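Local coordinates for NTF2-like Protein (Anabaena variabilis ATCC 29413, PDB 3DMC) that is of unknown function but carries a SnoaL-like domain of the NTF2 clan, a fold whose curved sheet and helices commonly enclose a ligand pocket, at residues 73-78 with 94-99. Numbering follows the deposited sequence.
Sequences TGIQIS and FRDEGL
Gln76 and Glu97 form a hydrogen-bonded antiparallel pair near the open end of the hairpin made by strands 75-85 and 89-100, the former outermost within this chain. Their reciprocal bonds are nearly straight: Gln76 N to Glu97 O spans 2.7 Å at 166°, and Glu97 N to Gln76 O spans 2.9 Å. Farther along, Ser78 N bonds Arg95 O at 2.8 Å, more bent at 140°. At Gly74 and Leu99 no direct backbone bond forms, and water bridges instead: one molecule joins Gly74 O to Leu99 O, another Gly74 O to Leu99 N. On the face turned to helix 9-27, Ile77 crosses Phe94 at about a right angle, its CD1 lying 4.1 Å above the ring plane toward the rim; Phe18 meets both residues. The Ile75 and Asp96 side chains cross obliquely; Ile75 CG2, anti to the backbone N, lies in van der Waals contact 3.7 Å from Asp96 OD2. A bound acetate, probably from crystallisation, lies near the Asp96 side chain. On the other face, Ser78 OG packs 3.4 Å from Glu97 CG, while the Arg95 guanidinium is held by Ser79 and Asn134. With segments 75-78 and 94-99 at 147° between N-to-C directions, this is a twisted antiparallel hairpin of the NTF2-like alpha+beta fold.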
loop_
_atom_site.group_PDB
_atom_site.type_symbol
_atom_site.label_atom_id
_atom_site.label_comp_id
_atom_site.label_asym_id
_atom_site.label_seq_id
_atom_site.Cartn_x
_atom_site.Cartn_y
_atom_site.Cartn_z
ATOM N N THR A 73 -2.010 -23.141 -11.077
ATOM C CA THR A 73 -1.837 -23.783 -9.776
ATOM C C THR A 73 -1.842 -22.778 -8.622
ATOM O O THR A 73 -1.410 -23.085 -7.511
ATOM C CB THR A 73 -0.598 -24.627 -9.723
ATOM O OG1 THR A 73 0.551 -23.864 -10.137
ATOM C CG2 THR A 73 -0.793 -25.856 -10.635
ATOM N N GLY A 74 -2.385 -21.603 -8.934
ATOM C CA GLY A 74 -2.569 -20.517 -7.975
ATOM C C GLY A 74 -1.368 -19.635 -7.682
ATOM O O GLY A 74 -0.297 -19.754 -8.248
ATOM N N ILE A 75 -1.644 -18.719 -6.767
ATOM C CA ILE A 75 -0.677 -17.786 -6.166
ATOM C C ILE A 75 -0.595 -18.073 -4.678
ATOM O O ILE A 75 -1.610 -18.272 -4.008
ATOM C CB ILE A 75 -1.081 -16.326 -6.342
ATOM C CG1 ILE A 75 -0.965 -15.921 -7.808
ATOM C CG2 ILE A 75 -0.202 -15.367 -5.483
ATOM C CD1 ILE A 75 -1.716 -14.663 -8.129
ATOM N N GLN A 76 0.637 -18.153 -4.213
ATOM C CA GLN A 76 0.961 -18.346 -2.794
ATOM C C GLN A 76 1.365 -17.013 -2.155
ATOM O O GLN A 76 2.048 -16.162 -2.781
ATOM C CB GLN A 76 2.115 -19.325 -2.599
ATOM C CG GLN A 76 1.720 -20.793 -2.794
ATOM C CD GLN A 76 0.701 -21.269 -1.781
ATOM O OE1 GLN A 76 0.867 -21.083 -0.579
ATOM N NE2 GLN A 76 -0.397 -21.867 -2.278
ATOM N N ILE A 77 0.960 -16.863 -0.909
ATOM C CA ILE A 77 1.423 -15.759 -0.064
ATOM C C ILE A 77 2.608 -16.270 0.728
ATOM O O ILE A 77 2.475 -17.109 1.630
ATOM C CB ILE A 77 0.300 -15.156 0.831
ATOM C CG1 ILE A 77 -0.728 -14.473 -0.054
ATOM C CG2 ILE A 77 0.865 -14.139 1.826
ATOM C CD1 ILE A 77 -1.797 -13.707 0.715
ATOM N N SER A 78 3.765 -15.767 0.304
ATOM C CA SER A 78 5.076 -16.208 0.774
ATOM C C SER A 78 5.310 -15.692 2.190
ATOM O O SER A 78 5.849 -16.369 3.060
ATOM C CB SER A 78 6.188 -15.731 -0.183
ATOM O OG SER A 78 5.998 -16.255 -1.502
ATOM N N PHE A 94 2.220 -7.673 1.891
ATOM C CA PHE A 94 2.628 -9.072 1.687
ATOM C C PHE A 94 3.517 -9.314 0.452
ATOM O O PHE A 94 3.703 -8.443 -0.409
ATOM C CB PHE A 94 1.419 -10.027 1.733
ATOM C CG PHE A 94 0.455 -9.867 0.584
ATOM C CD1 PHE A 94 -0.625 -8.994 0.654
ATOM C CD2 PHE A 94 0.624 -10.606 -0.578
ATOM C CE1 PHE A 94 -1.495 -8.869 -0.408
ATOM C CE2 PHE A 94 -0.237 -10.472 -1.634
ATOM C CZ PHE A 94 -1.304 -9.602 -1.557
ATOM N N ARG A 95 4.078 -10.521 0.411
ATOM C CA ARG A 95 4.917 -10.988 -0.719
ATOM C C ARG A 95 4.252 -12.223 -1.271
ATOM O O ARG A 95 3.760 -13.061 -0.492
ATOM C CB ARG A 95 6.369 -11.298 -0.259
ATOM C CG ARG A 95 7.179 -10.076 0.205
ATOM C CD ARG A 95 8.427 -10.407 1.013
ATOM N NE ARG A 95 9.285 -11.311 0.227
ATOM C CZ ARG A 95 9.367 -12.632 0.421
ATOM N NH1 ARG A 95 8.662 -13.218 1.384
ATOM N NH2 ARG A 95 10.160 -13.379 -0.355
ATOM N N ASP A 96 4.157 -12.302 -2.604
ATOM C CA ASP A 96 3.486 -13.423 -3.222
ATOM C C ASP A 96 4.249 -13.968 -4.416
ATOM O O ASP A 96 5.226 -13.371 -4.928
ATOM C CB ASP A 96 2.005 -13.125 -3.518
ATOM C CG ASP A 96 1.775 -12.076 -4.605
ATOM O OD1 ASP A 96 2.749 -11.528 -5.166
ATOM O OD2 ASP A 96 0.566 -11.813 -4.873
ATOM N N GLU A 97 3.816 -15.147 -4.797
ATOM C CA GLU A 97 4.366 -15.807 -5.982
ATOM C C GLU A 97 3.511 -16.920 -6.518
ATOM O O GLU A 97 2.797 -17.603 -5.784
ATOM C CB GLU A 97 5.746 -16.347 -5.701
ATOM C CG GLU A 97 5.778 -17.430 -4.694
ATOM C CD GLU A 97 7.193 -17.953 -4.491
ATOM O OE1 GLU A 97 8.128 -17.398 -5.123
ATOM O OE2 GLU A 97 7.363 -18.915 -3.718
ATOM N N GLY A 98 3.622 -17.066 -7.827
ATOM C CA GLY A 98 2.947 -18.154 -8.576
ATOM C C GLY A 98 3.314 -18.178 -10.037
ATOM O O GLY A 98 3.912 -17.248 -10.549
ATOM N N LEU A 99 2.975 -19.290 -10.682
ATOM C CA LEU A 99 3.205 -19.442 -12.117
ATOM C C LEU A 99 2.083 -18.848 -12.925
ATOM O O LEU A 99 0.929 -19.280 -12.877
ATOM C CB LEU A 99 3.437 -20.909 -12.518
ATOM C CG LEU A 99 4.657 -21.589 -11.895
ATOM C CD1 LEU A 99 4.799 -22.992 -12.461
ATOM C CD2 LEU A 99 5.937 -20.820 -12.120
HETATM O O HOH W 1 -0.269 -20.939 -10.996
HETATM O O HOH W 2 2.059 -21.557 -9.130
HETATM O O HOH W 3 1.879 -20.701 -6.462
#